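Local coordinates for protein D-hydantoinase (Ralstonia pickettii, PDB 1NFG) that probably catalyses the stereospecific hydrolysis of the cyclic amide bond in D-hydantoin derivatives, using two zinc ions held in a TIM-barrel active site, at residues 69-74 / 312-317; 98-103 / 134-139; 316-321 / 408-413. All blocks are in the same frame, centred on the assembly; numbering follows the deposited sequence.

Contact 1: residues 69-74 / 312-317. With ZN (zinc ion), chain E.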
loop_
_atom_site.group_PDB
_atom_site.type_symbol
_atom_site.label_atom_id
_atom_site.label_comp_id
_atom_site.label_asym_id
_atom_site.label_seq_id
_atom_site.Cartn_x
_atom_site.Cartn_y
_atom_site.Cartn_z
ATOM N N SER A 69 -3.096 -42.938 -1.981
ATOM C CA SER A 69 -1.977 -42.384 -1.235
ATOM C C SER A 69 -1.286 -43.453 -0.396
ATOM O O SER A 69 -1.918 -44.406 0.065
ATOM C CB SER A 69 -2.464 -41.248 -0.335
ATOM O OG SER A 69 -3.587 -41.648 0.431
ATOM N N ALA A 70 0.018 -43.287 -0.203
ATOM C CA ALA A 70 0.809 -44.231 0.570
ATOM C C ALA A 70 0.287 -44.372 2.000
ATOM O O ALA A 70 0.220 -45.475 2.534
ATOM C CB ALA A 70 2.265 -43.792 0.581
ATOM N N ASP A 71 -0.075 -43.252 2.618
ATOM C CA ASP A 71 -0.589 -43.275 3.978
ATOM C C ASP A 71 -2.083 -43.502 4.010
ATOM O O ASP A 71 -2.796 -43.176 3.064
ATOM C CB ASP A 71 -0.297 -41.959 4.715
ATOM C CG ASP A 71 1.017 -41.982 5.460
ATOM O OD1 ASP A 71 1.430 -43.069 5.917
ATOM O OD2 ASP A 71 1.632 -40.906 5.604
ATOM N N THR A 72 -2.545 -44.065 5.120
ATOM C CA THR A 72 -3.961 -44.316 5.344
ATOM C C THR A 72 -4.284 -43.570 6.626
ATOM O O THR A 72 -3.391 -43.024 7.269
ATOM C CB THR A 72 -4.254 -45.815 5.564
ATOM O OG1 THR A 72 -3.507 -46.291 6.692
ATOM C CG2 THR A 72 -3.881 -46.618 4.329
ATOM N N PHE A 73 -5.551 -43.544 7.002
ATOM C CA PHE A 73 -5.940 -42.866 8.223
ATOM C C PHE A 73 -5.180 -43.450 9.419
ATOM O O PHE A 73 -4.894 -42.747 10.386
ATOM C CB PHE A 73 -7.441 -43.009 8.425
ATOM C CG PHE A 73 -8.136 -41.718 8.696
ATOM C CD1 PHE A 73 -8.071 -41.128 9.953
ATOM C CD2 PHE A 73 -8.868 -41.088 7.696
ATOM C CE1 PHE A 73 -8.732 -39.923 10.212
ATOM C CE2 PHE A 73 -9.529 -39.890 7.939
ATOM C CZ PHE A 73 -9.465 -39.305 9.197
ATOM N N ALA A 74 -4.840 -44.734 9.337
ATOM C CA ALA A 74 -4.125 -45.413 10.412
ATOM C C ALA A 74 -2.633 -45.097 10.452
ATOM O O ALA A 74 -2.099 -44.765 11.506
ATOM C CB ALA A 74 -4.328 -46.908 10.298
ATOM N N SER A 312 0.111 -28.561 8.303
ATOM C CA SER A 312 1.037 -29.303 7.440
ATOM C C SER A 312 0.643 -29.567 5.985
ATOM O O SER A 312 1.514 -29.654 5.121
ATOM C CB SER A 312 1.381 -30.653 8.088
ATOM O OG SER A 312 0.237 -31.495 8.174
ATOM N N ASP A 313 -0.650 -29.690 5.704
ATOM C CA ASP A 313 -1.103 -30.012 4.341
ATOM C C ASP A 313 -0.420 -31.332 3.969
ATOM O O ASP A 313 0.143 -31.488 2.881
ATOM C CB ASP A 313 -0.727 -28.906 3.339
ATOM C CG ASP A 313 -1.419 -29.078 1.979
ATOM O OD1 ASP A 313 -2.491 -29.723 1.923
ATOM O OD2 ASP A 313 -0.903 -28.553 0.965
ATOM N N HIS A 314 -0.479 -32.269 4.911
ATOM C CA HIS A 314 0.118 -33.593 4.775
ATOM C C HIS A 314 -0.466 -34.447 3.647
ATOM O O HIS A 314 -1.680 -34.686 3.580
ATOM C CB HIS A 314 -0.014 -34.358 6.101
ATOM C CG HIS A 314 0.584 -35.730 6.070
ATOM N ND1 HIS A 314 1.937 -35.955 6.211
ATOM C CD2 HIS A 314 0.018 -36.946 5.876
ATOM C CE1 HIS A 314 2.179 -37.251 6.104
ATOM N NE2 HIS A 314 1.031 -37.874 5.900
ATOM N N CYS A 315 0.423 -34.902 2.770
ATOM C CA CYS A 315 0.068 -35.758 1.647
ATOM C C CYS A 315 1.071 -36.906 1.604
ATOM O O CYS A 315 2.153 -36.818 2.189
ATOM C CB CYS A 315 0.121 -34.983 0.331
ATOM S SG CYS A 315 -1.201 -33.783 0.144
ATOM N N SER A 316 0.722 -37.979 0.909
ATOM C CA SER A 316 1.614 -39.121 0.832
ATOM C C SER A 316 1.704 -39.725 -0.560
ATOM O O SER A 316 0.977 -40.659 -0.894
ATOM C CB SER A 316 1.173 -40.184 1.845
ATOM O OG SER A 316 -0.244 -40.270 1.903
ATOM N N TRP A 317 2.597 -39.180 -1.379
ATOM C CA TRP A 317 2.797 -39.695 -2.723
ATOM C C TRP A 317 4.215 -40.245 -2.776
ATOM O O TRP A 317 5.183 -39.486 -2.827
ATOM C CB TRP A 317 2.626 -38.587 -3.757
ATOM C CG TRP A 317 1.272 -37.963 -3.746
ATOM C CD1 TRP A 317 0.986 -36.637 -3.587
ATOM C CD2 TRP A 317 0.013 -38.630 -3.896
ATOM N NE1 TRP A 317 -0.372 -36.437 -3.626
ATOM C CE2 TRP A 317 -0.995 -37.642 -3.814
ATOM C CE3 TRP A 317 -0.363 -39.965 -4.091
ATOM C CZ2 TRP A 317 -2.360 -37.947 -3.921
ATOM C CZ3 TRP A 317 -1.720 -40.270 -4.197
ATOM C CH2 TRP A 317 -2.702 -39.263 -4.111
HETATM ZN ZN ZN E . -4.419 -29.078 1.024
#

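Contact 2: residues 98-103 / 134-139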
loop_
_atom_site.group_PDB
_atom_site.type_symbol
_atom_site.label_atom_id
_atom_site.label_comp_id
_atom_site.label_asym_id
_atom_site.label_seq_id
_atom_site.Cartn_x
_atom_site.Cartn_y
_atom_site.Cartn_z
ATOM N N HIS A 98 -21.709 -37.485 -6.415
ATOM C CA HIS A 98 -22.200 -38.042 -5.160
ATOM C C HIS A 98 -22.498 -36.943 -4.130
ATOM O O HIS A 98 -22.096 -35.790 -4.306
ATOM C CB HIS A 98 -21.186 -39.060 -4.625
ATOM C CG HIS A 98 -21.057 -40.287 -5.480
ATOM N ND1 HIS A 98 -22.015 -41.280 -5.508
ATOM C CD2 HIS A 98 -20.105 -40.658 -6.371
ATOM C CE1 HIS A 98 -21.656 -42.208 -6.380
ATOM N NE2 HIS A 98 -20.502 -41.856 -6.919
ATOM N N SER A 99 -23.219 -37.300 -3.069
ATOM C CA SER A 99 -23.593 -36.341 -2.030
ATOM C C SER A 99 -22.493 -36.093 -1.003
ATOM O O SER A 99 -21.462 -36.781 -0.985
ATOM C CB SER A 99 -24.832 -36.831 -1.289
ATOM O OG SER A 99 -24.535 -38.014 -0.567
ATOM N N LEU A 100 -22.719 -35.103 -0.143
ATOM C CA LEU A 100 -21.748 -34.797 0.897
ATOM C C LEU A 100 -21.852 -35.912 1.935
ATOM O O LEU A 100 -20.836 -36.448 2.395
ATOM C CB LEU A 100 -22.032 -33.419 1.522
ATOM C CG LEU A 100 -21.897 -32.258 0.527
ATOM C CD1 LEU A 100 -22.056 -30.938 1.244
ATOM C CD2 LEU A 100 -20.544 -32.330 -0.164
ATOM N N ALA A 101 -23.087 -36.269 2.280
ATOM C CA ALA A 101 -23.321 -37.343 3.232
ATOM C C ALA A 101 -22.570 -38.596 2.770
ATOM O O ALA A 101 -21.849 -39.213 3.564
ATOM C CB ALA A 101 -24.800 -37.625 3.336
ATOM N N GLU A 102 -22.725 -38.962 1.490
ATOM C CA GLU A 102 -22.043 -40.139 0.945
ATOM C C GLU A 102 -20.548 -40.018 1.270
ATOM O O GLU A 102 -19.887 -41.008 1.593
ATOM C CB GLU A 102 -22.230 -40.262 -0.597
ATOM C CG GLU A 102 -23.598 -40.816 -1.143
ATOM C CD GLU A 102 -23.506 -41.355 -2.604
ATOM O OE1 GLU A 102 -22.599 -42.177 -2.857
ATOM O OE2 GLU A 102 -24.321 -40.984 -3.496
ATOM N N ALA A 103 -20.030 -38.791 1.198
ATOM C CA ALA A 103 -18.613 -38.509 1.462
ATOM C C ALA A 103 -18.246 -38.680 2.934
ATOM O O ALA A 103 -17.227 -39.293 3.266
ATOM C CB ALA A 103 -18.265 -37.094 0.998
ATOM N N GLU A 134 -27.362 -27.532 -0.793
ATOM C CA GLU A 134 -28.405 -27.509 0.215
ATOM C C GLU A 134 -27.996 -28.377 1.416
ATOM O O GLU A 134 -28.517 -28.205 2.520
ATOM C CB GLU A 134 -29.719 -27.989 -0.403
ATOM C CG GLU A 134 -30.932 -27.160 -0.003
ATOM C CD GLU A 134 -30.695 -25.656 -0.114
ATOM O OE1 GLU A 134 -30.139 -25.200 -1.138
ATOM O OE2 GLU A 134 -31.076 -24.925 0.828
ATOM N N GLU A 135 -27.053 -29.293 1.200
ATOM C CA GLU A 135 -26.575 -30.161 2.274
ATOM C C GLU A 135 -25.758 -29.370 3.298
ATOM O O GLU A 135 -25.620 -29.783 4.453
ATOM C CB GLU A 135 -25.696 -31.297 1.731
ATOM C CG GLU A 135 -26.426 -32.444 1.061
ATOM C CD GLU A 135 -25.496 -33.607 0.731
ATOM O OE1 GLU A 135 -25.197 -34.432 1.630
ATOM O OE2 GLU A 135 -25.052 -33.689 -0.434
ATOM N N LEU A 136 -25.200 -28.243 2.871
ATOM C CA LEU A 136 -24.405 -27.415 3.766
ATOM C C LEU A 136 -25.281 -26.902 4.906
ATOM O O LEU A 136 -24.785 -26.365 5.892
ATOM C CB LEU A 136 -23.794 -26.245 2.995
ATOM C CG LEU A 136 -22.841 -26.639 1.862
ATOM C CD1 LEU A 136 -22.428 -25.384 1.117
ATOM C CD2 LEU A 136 -21.619 -27.378 2.407
ATOM N N GLU A 137 -26.588 -27.075 4.765
ATOM C CA GLU A 137 -27.528 -26.650 5.795
ATOM C C GLU A 137 -27.640 -27.759 6.830
ATOM O O GLU A 137 -28.217 -27.567 7.896
ATOM C CB GLU A 137 -28.906 -26.380 5.179
ATOM C CG GLU A 137 -28.928 -25.208 4.214
ATOM C CD GLU A 137 -29.559 -23.966 4.812
ATOM O OE1 GLU A 137 -29.495 -23.795 6.049
ATOM O OE2 GLU A 137 -30.112 -23.146 4.045
ATOM N N VAL A 138 -27.063 -28.913 6.510
ATOM C CA VAL A 138 -27.124 -30.076 7.387
ATOM C C VAL A 138 -25.814 -30.461 8.072
ATOM O O VAL A 138 -25.783 -30.640 9.284
ATOM C CB VAL A 138 -27.646 -31.308 6.606
ATOM C CG1 VAL A 138 -27.628 -32.543 7.494
ATOM C CG2 VAL A 138 -29.051 -31.036 6.091
ATOM N N LEU A 139 -24.741 -30.598 7.299
ATOM C CA LEU A 139 -23.443 -30.981 7.852
ATOM C C LEU A 139 -23.039 -30.281 9.149
ATOM O O LEU A 139 -22.506 -30.919 10.059
ATOM C CB LEU A 139 -22.340 -30.796 6.803
ATOM C CG LEU A 139 -21.958 -32.072 6.045
ATOM C CD1 LEU A 139 -23.167 -32.604 5.304
ATOM C CD2 LEU A 139 -20.826 -31.787 5.077
#

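Contact 3: residues 316-321 / 408-413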
loop_
_atom_site.group_PDB
_atom_site.type_symbol
_atom_site.label_atom_id
_atom_site.label_comp_id
_atom_site.label_asym_id
_atom_site.label_seq_id
_atom_site.Cartn_x
_atom_site.Cartn_y
_atom_site.Cartn_z
ATOM N N SER A 316 0.722 -37.979 0.909
ATOM C CA SER A 316 1.614 -39.121 0.832
ATOM C C SER A 316 1.704 -39.725 -0.560
ATOM O O SER A 316 0.977 -40.659 -0.894
ATOM C CB SER A 316 1.173 -40.184 1.845
ATOM O OG SER A 316 -0.244 -40.270 1.903
ATOM N N TRP A 317 2.597 -39.180 -1.379
ATOM C CA TRP A 317 2.797 -39.695 -2.723
ATOM C C TRP A 317 4.215 -40.245 -2.776
ATOM O O TRP A 317 5.183 -39.486 -2.827
ATOM C CB TRP A 317 2.626 -38.587 -3.757
ATOM C CG TRP A 317 1.272 -37.963 -3.746
ATOM C CD1 TRP A 317 0.986 -36.637 -3.587
ATOM C CD2 TRP A 317 0.013 -38.630 -3.896
ATOM N NE1 TRP A 317 -0.372 -36.437 -3.626
ATOM C CE2 TRP A 317 -0.995 -37.642 -3.814
ATOM C CE3 TRP A 317 -0.363 -39.965 -4.091
ATOM C CZ2 TRP A 317 -2.360 -37.947 -3.921
ATOM C CZ3 TRP A 317 -1.720 -40.270 -4.197
ATOM C CH2 TRP A 317 -2.702 -39.263 -4.111
ATOM N N LEU A 318 4.331 -41.568 -2.740
ATOM C CA LEU A 318 5.627 -42.224 -2.774
ATOM C C LEU A 318 6.518 -41.594 -3.820
ATOM O O LEU A 318 6.085 -41.326 -4.941
ATOM C CB LEU A 318 5.468 -43.711 -3.088
ATOM C CG LEU A 318 4.693 -44.570 -2.094
ATOM C CD1 LEU A 318 4.604 -45.981 -2.646
ATOM C CD2 LEU A 318 5.382 -44.563 -0.735
ATOM N N PHE A 319 7.766 -41.346 -3.450
ATOM C CA PHE A 319 8.695 -40.763 -4.391
ATOM C C PHE A 319 8.844 -41.742 -5.543
ATOM O O PHE A 319 8.900 -41.340 -6.707
ATOM C CB PHE A 319 10.055 -40.528 -3.740
ATOM C CG PHE A 319 11.091 -40.023 -4.694
ATOM C CD1 PHE A 319 10.858 -38.874 -5.448
ATOM C CD2 PHE A 319 12.298 -40.694 -4.849
ATOM C CE1 PHE A 319 11.813 -38.403 -6.344
ATOM C CE2 PHE A 319 13.261 -40.231 -5.742
ATOM C CZ PHE A 319 13.019 -39.082 -6.492
ATOM N N LYS A 320 8.898 -43.030 -5.213
ATOM C CA LYS A 320 9.036 -44.057 -6.232
ATOM C C LYS A 320 7.687 -44.419 -6.848
ATOM O O LYS A 320 7.440 -44.179 -8.031
ATOM C CB LYS A 320 9.683 -45.305 -5.648
ATOM C CG LYS A 320 10.096 -46.283 -6.724
ATOM C CD LYS A 320 10.854 -47.474 -6.169
ATOM C CE LYS A 320 11.295 -48.411 -7.291
ATOM N NZ LYS A 320 12.073 -49.569 -6.762
ATOM N N GLY A 321 6.796 -44.982 -6.055
ATOM C CA GLY A 321 5.506 -45.341 -6.608
ATOM C C GLY A 321 4.682 -44.260 -7.305
ATOM O O GLY A 321 4.174 -44.490 -8.401
ATOM N N ASN A 408 5.356 -43.199 9.461
ATOM C CA ASN A 408 4.249 -43.318 8.516
ATOM C C ASN A 408 4.633 -44.288 7.393
ATOM O O ASN A 408 5.648 -44.984 7.489
ATOM C CB ASN A 408 3.864 -41.938 7.964
ATOM C CG ASN A 408 4.829 -41.432 6.910
ATOM O OD1 ASN A 408 6.038 -41.662 6.985
ATOM N ND2 ASN A 408 4.296 -40.723 5.925
ATOM N N ALA A 409 3.834 -44.339 6.333
ATOM C CA ALA A 409 4.105 -45.263 5.236
ATOM C C ALA A 409 4.828 -44.674 4.016
ATOM O O ALA A 409 4.852 -45.301 2.953
ATOM C CB ALA A 409 2.800 -45.916 4.797
ATOM N N MET A 410 5.427 -43.493 4.163
ATOM C CA MET A 410 6.127 -42.845 3.053
ATOM C C MET A 410 7.563 -43.306 2.843
ATOM O O MET A 410 8.183 -43.866 3.745
ATOM C CB MET A 410 6.111 -41.328 3.236
ATOM C CG MET A 410 4.823 -40.682 2.774
ATOM S SD MET A 410 4.573 -40.923 1.007
ATOM C CE MET A 410 5.610 -39.631 0.348
ATOM N N ASP A 411 8.088 -43.062 1.644
ATOM C CA ASP A 411 9.456 -43.456 1.319
ATOM C C ASP A 411 10.464 -42.311 1.414
ATOM O O ASP A 411 11.613 -42.450 0.995
ATOM C CB ASP A 411 9.511 -44.107 -0.069
ATOM C CG ASP A 411 8.983 -43.203 -1.169
ATOM O OD1 ASP A 411 8.026 -42.437 -0.912
ATOM O OD2 ASP A 411 9.517 -43.279 -2.299
ATOM N N TYR A 412 10.031 -41.182 1.972
ATOM C CA TYR A 412 10.915 -40.033 2.161
ATOM C C TYR A 412 10.292 -38.986 3.081
ATOM O O TYR A 412 9.089 -39.010 3.351
ATOM C CB TYR A 412 11.284 -39.375 0.820
ATOM C CG TYR A 412 10.228 -38.457 0.238
ATOM C CD1 TYR A 412 9.174 -38.961 -0.525
ATOM C CD2 TYR A 412 10.280 -37.080 0.456
ATOM C CE1 TYR A 412 8.197 -38.113 -1.062
ATOM C CE2 TYR A 412 9.310 -36.224 -0.071
ATOM C CZ TYR A 412 8.273 -36.745 -0.829
ATOM O OH TYR A 412 7.315 -35.899 -1.349
ATOM N N SER A 413 11.133 -38.076 3.567
ATOM C CA SER A 413 10.694 -36.983 4.430
ATOM C C SER A 413 11.046 -35.657 3.761
ATOM O O SER A 413 12.094 -35.536 3.118
ATOM C CB SER A 413 11.381 -37.053 5.791
ATOM O OG SER A 413 11.056 -35.907 6.559
#

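Contact 1: residues 69-74 / 312-317
Beside the two-zinc site of the barrel, Asp71 and His314 form a His-carboxylate hydrogen bond between the turn ahead of helix 73-82 and the loop that carries the zinc ligand Asp313. His314 NE2 donates to Asp71 OD2 over 3.1 Å; the oxygen lies in the ring plane and is approached on its anti side, with carboxylate and ring turned 28° apart. His314 CG, anti to the backbone N (chi1 -179°), brings the imidazole near Asp71. Its ND1 bonds to Gly339 N, while Asp71 OD2 has a second partner in Asn408 ND2, so both groups are held from two directions.

Ser316 grips two successive amides: Ala70 N gives to its O at 2.9 Å, and Asp71 N to its OG at 3.1 Å. Ser69 packs its CB against that hydroxyl, its own OG being bonded to Thr62 N, and Trp317 brings CZ3 to 3.6 Å from Ser69 CA. Earlier in the same loop, Asp313 OD1 binds zinc at 2.2 Å together with His57, His59 and the carbamate of Lys148. An aspartate ligand just beyond the last barrel strand is characteristic of the amidohydrolase fold.

Contact 2: residues 98-103 / 134-139
At the N-terminus of helix 100-111, on the outside of the TIM barrel, the Glu135 carboxylate meets the first-turn amides of Leu100 and Ala101, joining this helix to the end region of helix 130-135. The bonds are divided between the two oxygens. Leu100 N donates to OE2 at 2.7 Å in a nearly straight bond (176°), and Ala101 N donates to OE1 at 2.9 Å; each oxygen is met on its syn side, with the donor somewhat out of the carboxylate plane. The side chain reaches this far because it is extended beyond CG, with CD anti to CA (chi2 -172°). Amides at the start of a helix have no earlier turn to bond to, and the positive end of the helix dipole would be expected to favour the negative charge placed there.

Ser99, the N-cap residue, serves the next amide: its OG accepts from Glu102 N at 2.9 Å. Serine and carboxylate thus take up three successive amides between them, and Ser99 CB also rests against Glu135 OE2. The Glu102 side chain in turn takes a bond from His98 ND1 through OE2.

Beneath the polar layer lies an apolar one. Leu100 and Leu139 both pack on Ile123 of strand 118-124, the barrel strand between the two helices in sequence, and Leu136 also touches Val125 and Phe147. Leu100 CB lies 4.0 Å from Leu139 CD1. Leu100 crosses the Glu135 side chain at a slant, CD1 coming to 3.7 Å from Glu135 CB and to 3.8 Å from Leu136 CD2.

Contact 3: residues 316-321 / 408-413
Asp411 OD2 is gripped by two successive backbone amides, Lys320 N at 3.0 Å on its syn side and, more weakly, Phe319 N. The main bond of Phe319 N goes to the other oxygen, OD1, at 2.8 Å, where it uses the syn lone pair. The carboxylate therefore straddles the start of residues 319-321, whose backbone angles are helical although the regular helical bonds are missing. Asp411 CG, set between the backbone N and the carbonyl carbon (chi1 58°), directs the carboxylate at these two amides. Leu318 runs obliquely past this group, with CD2 at 3.4 Å from Asp411 OD1, and the same methyl also faces Ala409 O.

Both segments are loops. Residues 316-321 continue the chain that leaves barrel strand 310-311; residues 408-413 belong to the connection between the antiparallel strands 390-400 and 419-429. The contact thus lays this connection over a loop close to the active site, for Trp317 lies about 6 Å, side chain to side chain, from Asn335, which probably binds substrate.

Met410 packs against the backbone of 316-318. Its chain is bent at chi2 and chi3 (-63° and -81°), with SD at 3.5 Å from Ser316 CA and CE near Trp317 O. That carbonyl oxygen also lies in the ring plane of Tyr412, 3.8 Å from CE1 at its edge. Phe319 sets its CB 3.7 Å from Tyr412 CD1, while its ring makes a cation-pi contact with Lys282, whose carbonyl oxygen has a weak hydrogen bond with Tyr412 OH.

Overall arrangement
Contacts 1 and 3 share Ser316 and Trp317 and form one continuous zone, their centres about 9 Å apart: Asp71 of contact 1 probably bonds to Asn408 ND2 and Ala409 N of contact 3, and Ala70 packs on Leu318. Contact 1 is buried and includes a ligand of one zinc ion; contact 3, farther from the centre of the chain, is only partly buried. Contact 2 touches neither. On the barrel exterior, its centre about 24 Å from that of contact 1, it joins the start of one helix to the chain around the end of another, where contacts 1 and 3 join mainly loops. In contacts 2 and 3 a carboxylate takes successive backbone amides, whereas in contact 1 a serine does so and the carboxylate meets a histidine.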